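Local coordinates for SusD superfamily protein (Bacteroides fragilis, PDB 3L22) that probably binds glycans at the bacterial outer membrane for their uptake, and carries bound zinc ions, at residues D55-S60 with N68-N73; E404-V409 with E422-P427. All coordinates share one frame; numbering follows the deposited sequence.

Contact 1 (D55-S60 with N68-N73); sequences DVINIS and NTYNMN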
loop_
_atom_site.group_PDB
_atom_site.type_symbol
_atom_site.label_atom_id
_atom_site.label_comp_id
_atom_site.label_asym_id
_atom_site.label_seq_id
_atom_site.Cartn_x
_atom_site.Cartn_y
_atom_site.Cartn_z
ATOM N N ASP A 55 -4.475 13.460 -5.621
ATOM C CA ASP A 55 -5.882 13.195 -5.926
ATOM C C ASP A 55 -6.845 13.555 -4.804
ATOM O O ASP A 55 -8.042 13.700 -5.049
ATOM C CB ASP A 55 -6.014 11.748 -6.338
ATOM C CG ASP A 55 -5.363 11.487 -7.693
ATOM O OD1 ASP A 55 -5.412 12.400 -8.581
ATOM O OD2 ASP A 55 -4.818 10.380 -7.885
ATOM N N VAL A 56 -6.317 13.648 -3.585
ATOM C CA VAL A 56 -7.020 14.185 -2.422
ATOM C C VAL A 56 -6.236 15.385 -1.945
ATOM O O VAL A 56 -5.080 15.544 -2.363
ATOM C CB VAL A 56 -7.180 13.110 -1.306
ATOM C CG1 VAL A 56 -8.202 12.061 -1.765
ATOM C CG2 VAL A 56 -5.837 12.458 -0.894
ATOM N N ILE A 57 -6.889 16.240 -1.133
ATOM C CA ILE A 57 -6.232 17.354 -0.469
ATOM C C ILE A 57 -6.466 17.290 1.012
ATOM O O ILE A 57 -7.514 16.867 1.448
ATOM C CB ILE A 57 -6.707 18.747 -0.961
ATOM C CG1 ILE A 57 -8.254 18.881 -0.911
ATOM C CG2 ILE A 57 -6.157 18.969 -2.318
ATOM C CD1 ILE A 57 -8.791 20.314 -1.178
ATOM N N ASN A 58 -5.469 17.729 1.769
ATOM C CA ASN A 58 -5.543 17.815 3.207
ATOM C C ASN A 58 -5.725 19.292 3.537
ATOM O O ASN A 58 -4.836 20.097 3.274
ATOM C CB ASN A 58 -4.253 17.256 3.841
ATOM C CG ASN A 58 -4.332 17.150 5.354
ATOM O OD1 ASN A 58 -4.894 18.047 6.024
ATOM N ND2 ASN A 58 -3.780 16.045 5.914
ATOM N N ILE A 59 -6.882 19.647 4.082
ATOM C CA ILE A 59 -7.180 21.044 4.429
ATOM C C ILE A 59 -7.173 21.287 5.945
ATOM O O ILE A 59 -7.651 22.301 6.426
ATOM C CB ILE A 59 -8.488 21.555 3.735
ATOM C CG1 ILE A 59 -9.704 20.661 4.003
ATOM C CG2 ILE A 59 -8.278 21.706 2.206
ATOM C CD1 ILE A 59 -10.208 20.701 5.425
ATOM N N SER A 60 -6.607 20.374 6.710
ATOM C CA SER A 60 -6.744 20.425 8.180
ATOM C C SER A 60 -5.906 21.506 8.816
ATOM O O SER A 60 -6.245 21.949 9.921
ATOM C CB SER A 60 -6.336 19.093 8.817
ATOM O OG SER A 60 -4.954 18.782 8.615
ATOM N N ASN A 68 1.676 18.040 7.277
ATOM C CA ASN A 68 3.052 18.086 6.776
ATOM C C ASN A 68 3.361 17.008 5.725
ATOM O O ASN A 68 4.200 17.232 4.848
ATOM C CB ASN A 68 4.088 18.002 7.903
ATOM C CG ASN A 68 4.568 19.365 8.375
ATOM O OD1 ASN A 68 4.308 20.398 7.750
ATOM N ND2 ASN A 68 5.295 19.371 9.491
ATOM N N THR A 69 2.688 15.866 5.797
ATOM C CA THR A 69 2.842 14.863 4.755
ATOM C C THR A 69 2.280 15.379 3.452
ATOM O O THR A 69 2.945 15.287 2.414
ATOM C CB THR A 69 2.182 13.536 5.119
ATOM O OG1 THR A 69 2.839 13.014 6.264
ATOM C CG2 THR A 69 2.284 12.536 3.928
ATOM N N TYR A 70 1.072 15.943 3.497
ATOM C CA TYR A 70 0.422 16.457 2.289
ATOM C C TYR A 70 1.255 17.553 1.619
ATOM O O TYR A 70 1.419 17.576 0.401
ATOM C CB TYR A 70 -0.985 17.006 2.566
ATOM C CG TYR A 70 -1.578 17.594 1.272
ATOM C CD1 TYR A 70 -2.045 16.751 0.250
ATOM C CD2 TYR A 70 -1.635 18.974 1.059
ATOM C CE1 TYR A 70 -2.526 17.271 -0.959
ATOM C CE2 TYR A 70 -2.131 19.508 -0.143
ATOM C CZ TYR A 70 -2.566 18.653 -1.148
ATOM O OH TYR A 70 -3.046 19.171 -2.326
ATOM N N ASN A 71 1.770 18.449 2.452
ATOM C CA ASN A 71 2.586 19.573 2.004
ATOM C C ASN A 71 4.030 19.217 1.689
ATOM O O ASN A 71 4.825 20.099 1.359
ATOM C CB ASN A 71 2.542 20.669 3.061
ATOM C CG ASN A 71 1.240 21.414 3.077
ATOM O OD1 ASN A 71 0.515 21.479 2.076
ATOM N ND2 ASN A 71 0.952 22.048 4.216
HETATM N N MSE A 72 4.379 17.941 1.764
HETATM C CA MSE A 72 5.729 17.489 1.391
HETATM C C MSE A 72 6.759 18.223 2.250
HETATM O O MSE A 72 7.756 18.742 1.758
HETATM C CB MSE A 72 6.014 17.679 -0.108
HETATM C CG MSE A 72 4.969 17.112 -1.009
HETATM SE SE MSE A 72 4.718 15.185 -0.843
HETATM C CE MSE A 72 6.369 14.587 -1.680
ATOM N N ASN A 73 6.504 18.218 3.557
ATOM C CA ASN A 73 7.286 18.999 4.482
ATOM C C ASN A 73 7.653 18.205 5.735
ATOM O O ASN A 73 7.854 18.789 6.772
ATOM C CB ASN A 73 6.511 20.265 4.862
ATOM C CG ASN A 73 7.388 21.320 5.515
ATOM O OD1 ASN A 73 8.495 21.575 5.061
ATOM N ND2 ASN A 73 6.897 21.931 6.590
HETATM O O HOH W 1 -3.788 17.311 -4.007
#
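The ring of Tyr-70 lies flat against the strand formed by 56-58: over one face stands the backbone N of Asn-58, 3.8 Å above the ring plane and over its centre, with the carbonyl carbon of Ile-57 beside it. On the opposite face the ammonium of Lys-408 makes a cation-pi contact. At the edge, in the ring plane, a water takes the phenol proton, with Tyr-70 OH and the water oxygen 2.6 Å apart, and donates to Val-56 O at 2.7 Å. The strand carbonyl is thus hydrogen-bonded to the phenol through a water and not directly; Val-56 O also comes within 3.4 Å of Tyr-70 CE1, oblique to the ring. Ile-57 runs alongside the phenol end and packs its CG2 there, although with two conformers deposited for this residue the closeness of that approach is doubtful. Nearer the backbones, the CB atoms of Asn-58 and Tyr-70 meet at 3.5 Å. With CG anti to N (chi1 177°), Tyr-70 reaches from its helix straight across to the strand. The amide of Asn-58 turns instead along its own chain, where OD1 accepts from Ser-60 N at 3.0 Å, closing an Asx turn, and from Ser-60 OG at 2.7 Å; its ND2 donates to Thr-65 O and Asn-51 OD1, so both ends of this buried amide are held. Past Tyr-70 the helix stops in a Schellman motif, with selenomethionine Met-72 at positive phi (58°) and Asn-73 N bonded to Asn-68 O at 2.8 Å. Strand 56-58 pairs antiparallel with 277-279, while Tyr-70 also touches Asn-51 of helix 44-52 and Ile-415 of strand 414-417.

Contact 2 (E404-V409 with E422-P427); sequences EHFIKV and EKYTWP. With ZN (zinc ion), chain F.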
loop_
_atom_site.group_PDB
_atom_site.type_symbol
_atom_site.label_atom_id
_atom_site.label_comp_id
_atom_site.label_asym_id
_atom_site.label_seq_id
_atom_site.Cartn_x
_atom_site.Cartn_y
_atom_site.Cartn_z
ATOM N N GLU A 404 8.337 10.528 -10.763
ATOM C CA GLU A 404 7.613 11.701 -11.187
ATOM C C GLU A 404 7.639 12.774 -10.124
ATOM O O GLU A 404 7.799 12.491 -8.922
ATOM C CB GLU A 404 6.150 11.352 -11.508
ATOM C CG GLU A 404 5.961 10.353 -12.688
ATOM C CD GLU A 404 4.545 9.757 -12.807
ATOM O OE1 GLU A 404 3.610 10.158 -12.044
ATOM O OE2 GLU A 404 4.362 8.912 -13.721
ATOM N N HIS A 405 7.453 14.023 -10.552
ATOM C CA HIS A 405 7.248 15.113 -9.606
ATOM C C HIS A 405 5.902 14.965 -8.896
ATOM O O HIS A 405 4.935 14.580 -9.509
ATOM C CB HIS A 405 7.254 16.475 -10.309
ATOM C CG HIS A 405 8.588 16.890 -10.833
ATOM N ND1 HIS A 405 9.318 17.925 -10.289
ATOM C CD2 HIS A 405 9.309 16.434 -11.883
ATOM C CE1 HIS A 405 10.436 18.075 -10.975
ATOM N NE2 HIS A 405 10.451 17.187 -11.948
ATOM N N PHE A 406 5.862 15.313 -7.620
ATOM C CA PHE A 406 4.620 15.492 -6.906
ATOM C C PHE A 406 4.185 16.919 -7.198
ATOM O O PHE A 406 4.846 17.878 -6.743
ATOM C CB PHE A 406 4.834 15.321 -5.407
ATOM C CG PHE A 406 5.179 13.922 -4.996
ATOM C CD1 PHE A 406 6.508 13.503 -4.930
ATOM C CD2 PHE A 406 4.184 13.028 -4.672
ATOM C CE1 PHE A 406 6.809 12.193 -4.505
ATOM C CE2 PHE A 406 4.474 11.737 -4.284
ATOM C CZ PHE A 406 5.791 11.324 -4.196
ATOM N N ILE A 407 3.108 17.052 -7.965
ATOM C CA ILE A 407 2.603 18.358 -8.408
ATOM C C ILE A 407 1.175 18.556 -7.959
ATOM O O ILE A 407 0.263 17.813 -8.379
ATOM C CB ILE A 407 2.708 18.527 -9.953
ATOM C CG1 ILE A 407 4.170 18.352 -10.385
ATOM C CG2 ILE A 407 2.129 19.933 -10.410
ATOM C CD1 ILE A 407 4.437 18.496 -11.920
ATOM N N LYS A 408 0.980 19.523 -7.071
ATOM C CA LYS A 408 -0.343 19.782 -6.525
ATOM C C LYS A 408 -0.690 21.274 -6.703
ATOM O O LYS A 408 -0.246 22.117 -5.941
ATOM C CB LYS A 408 -0.428 19.332 -5.046
ATOM C CG LYS A 408 0.365 18.050 -4.745
ATOM C CD LYS A 408 0.215 17.600 -3.303
ATOM C CE LYS A 408 1.180 16.456 -2.961
ATOM N NZ LYS A 408 0.905 15.803 -1.656
ATOM N N VAL A 409 -1.504 21.567 -7.710
ATOM C CA VAL A 409 -1.821 22.933 -8.100
ATOM C C VAL A 409 -3.044 23.329 -7.289
ATOM O O VAL A 409 -4.131 22.810 -7.486
ATOM C CB VAL A 409 -2.097 23.101 -9.607
ATOM C CG1 VAL A 409 -2.593 24.553 -9.906
ATOM C CG2 VAL A 409 -0.850 22.717 -10.461
ATOM N N GLU A 422 15.211 17.660 -1.566
ATOM C CA GLU A 422 15.308 16.988 -0.265
ATOM C C GLU A 422 13.961 16.480 0.222
ATOM O O GLU A 422 13.879 15.350 0.708
ATOM C CB GLU A 422 15.931 17.950 0.761
ATOM C CG GLU A 422 15.928 17.495 2.256
ATOM C CD GLU A 422 16.278 18.673 3.190
ATOM O OE1 GLU A 422 17.489 19.007 3.320
ATOM O OE2 GLU A 422 15.331 19.285 3.755
ATOM N N LYS A 423 12.903 17.274 0.056
ATOM C CA LYS A 423 11.572 16.875 0.525
ATOM C C LYS A 423 10.816 15.875 -0.369
ATOM O O LYS A 423 9.643 15.558 -0.101
ATOM C CB LYS A 423 10.701 18.113 0.809
ATOM C CG LYS A 423 11.232 19.054 1.927
ATOM C CD LYS A 423 11.281 18.391 3.289
ATOM C CE LYS A 423 11.794 19.328 4.422
ATOM N NZ LYS A 423 12.085 18.395 5.580
ATOM N N TYR A 424 11.471 15.358 -1.417
ATOM C CA TYR A 424 10.902 14.254 -2.174
ATOM C C TYR A 424 10.717 13.020 -1.277
ATOM O O TYR A 424 9.755 12.241 -1.454
ATOM C CB TYR A 424 11.799 13.883 -3.349
ATOM C CG TYR A 424 11.137 13.050 -4.444
ATOM C CD1 TYR A 424 10.198 13.608 -5.284
ATOM C CD2 TYR A 424 11.508 11.744 -4.686
ATOM C CE1 TYR A 424 9.637 12.900 -6.303
ATOM C CE2 TYR A 424 10.930 11.012 -5.746
ATOM C CZ TYR A 424 9.980 11.594 -6.524
ATOM O OH TYR A 424 9.413 10.909 -7.570
ATOM N N THR A 425 11.652 12.841 -0.347
ATOM C CA THR A 425 11.652 11.723 0.559
ATOM C C THR A 425 11.502 12.230 1.998
ATOM O O THR A 425 11.644 13.416 2.274
ATOM C CB THR A 425 12.958 10.951 0.461
ATOM O OG1 THR A 425 14.026 11.809 0.879
ATOM C CG2 THR A 425 13.200 10.424 -0.976
ATOM N N TRP A 426 11.192 11.298 2.888
ATOM C CA TRP A 426 11.196 11.539 4.304
ATOM C C TRP A 426 12.634 11.342 4.815
ATOM O O TRP A 426 13.336 10.451 4.337
ATOM C CB TRP A 426 10.278 10.523 4.980
ATOM C CG TRP A 426 8.819 10.832 4.928
ATOM C CD1 TRP A 426 8.183 11.786 4.173
ATOM C CD2 TRP A 426 7.812 10.201 5.704
ATOM N NE1 TRP A 426 6.833 11.773 4.442
ATOM C CE2 TRP A 426 6.585 10.818 5.391
ATOM C CE3 TRP A 426 7.829 9.191 6.671
ATOM C CZ2 TRP A 426 5.376 10.424 5.977
ATOM C CZ3 TRP A 426 6.599 8.801 7.266
ATOM C CH2 TRP A 426 5.417 9.418 6.919
ATOM N N PRO A 427 13.075 12.160 5.761
ATOM C CA PRO A 427 14.393 11.932 6.328
ATOM C C PRO A 427 14.315 10.863 7.422
ATOM O O PRO A 427 13.252 10.656 8.019
ATOM C CB PRO A 427 14.741 13.293 6.928
ATOM C CG PRO A 427 13.375 13.826 7.392
ATOM C CD PRO A 427 12.420 13.356 6.333
HETATM ZN ZN ZN F . 12.154 17.199 -12.623
HETATM O O HOH W 2 11.224 16.880 -14.558
#
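Phe-406 and Tyr-424 form an offset edge-to-face pair at the foot of a beta hairpin, where strand 406-409 runs antiparallel to 414-417 and the chain then returns as a 3-10 turn, 422-424, in this SusD-family protein. The tight half of the contact is aromatic. Phe-406 presents its CD1-CE1 edge to one face of Tyr-424, with the planes at 62° and the centroids 5.2 Å apart; the closest atoms, Phe-406 CE1 and Tyr-424 CE1, are separated by 3.4 Å. The two side chains cross almost at right angles. Tyr-424 CG is anti to the backbone N (chi1 -162°), which swings the ring out of the turn and carries its hydroxyl past Phe-406 to the residues leading into the strand. Around this buried pair, Ile-399 packs on Phe-406 and Met-400 on Tyr-424, both from helix 395-401. The looser half lies toward solvent. The side chain of Glu-404 starts out away from the 3-10 segment and its OE2 forms a salt bridge with Arg-402 NE, while the backbone carbonyl faces Tyr-424. His-405 likewise points away, and its NE2 binds a zinc ion that also carries a water at 2.2 Å and a ligand from outside the two segments; two conformers are deposited for this histidine, and the short metal bond is therefore doubtful in length. At its other nitrogen, ND1 has a weak hydrogen bond to Asn-416 OD1. Between the two halves sits the one hydrogen bond across the contact: Tyr-424 OH donates to Glu-404 O over 2.6 Å, the acceptor lying at the edge of the phenol ring near its plane, while the hydroxyl is tilted 30° from the carbonyl plane.

In the fold
Contact 1 closes before contact 2 opens along the chain, and more than 300 residues separate them, yet their centres are only 11 Å apart on the same side of the molecule. Direct contacts join them: Lys-408 NZ lies 2.8 Å from Tyr-70 O, a probable hydrogen bond, the CE methyl of Met-72 packs on Phe-406 CD1, and Thr-69 touches the ring of Trp-426. Helix 44-52 and strand 414-417 border both contacts; Arg-52 of that helix meets Met-72 in one and Phe-406 in the other. The N-terminal and C-terminal parts of the chain are thus knitted into one packed region, with bound zinc at its margin.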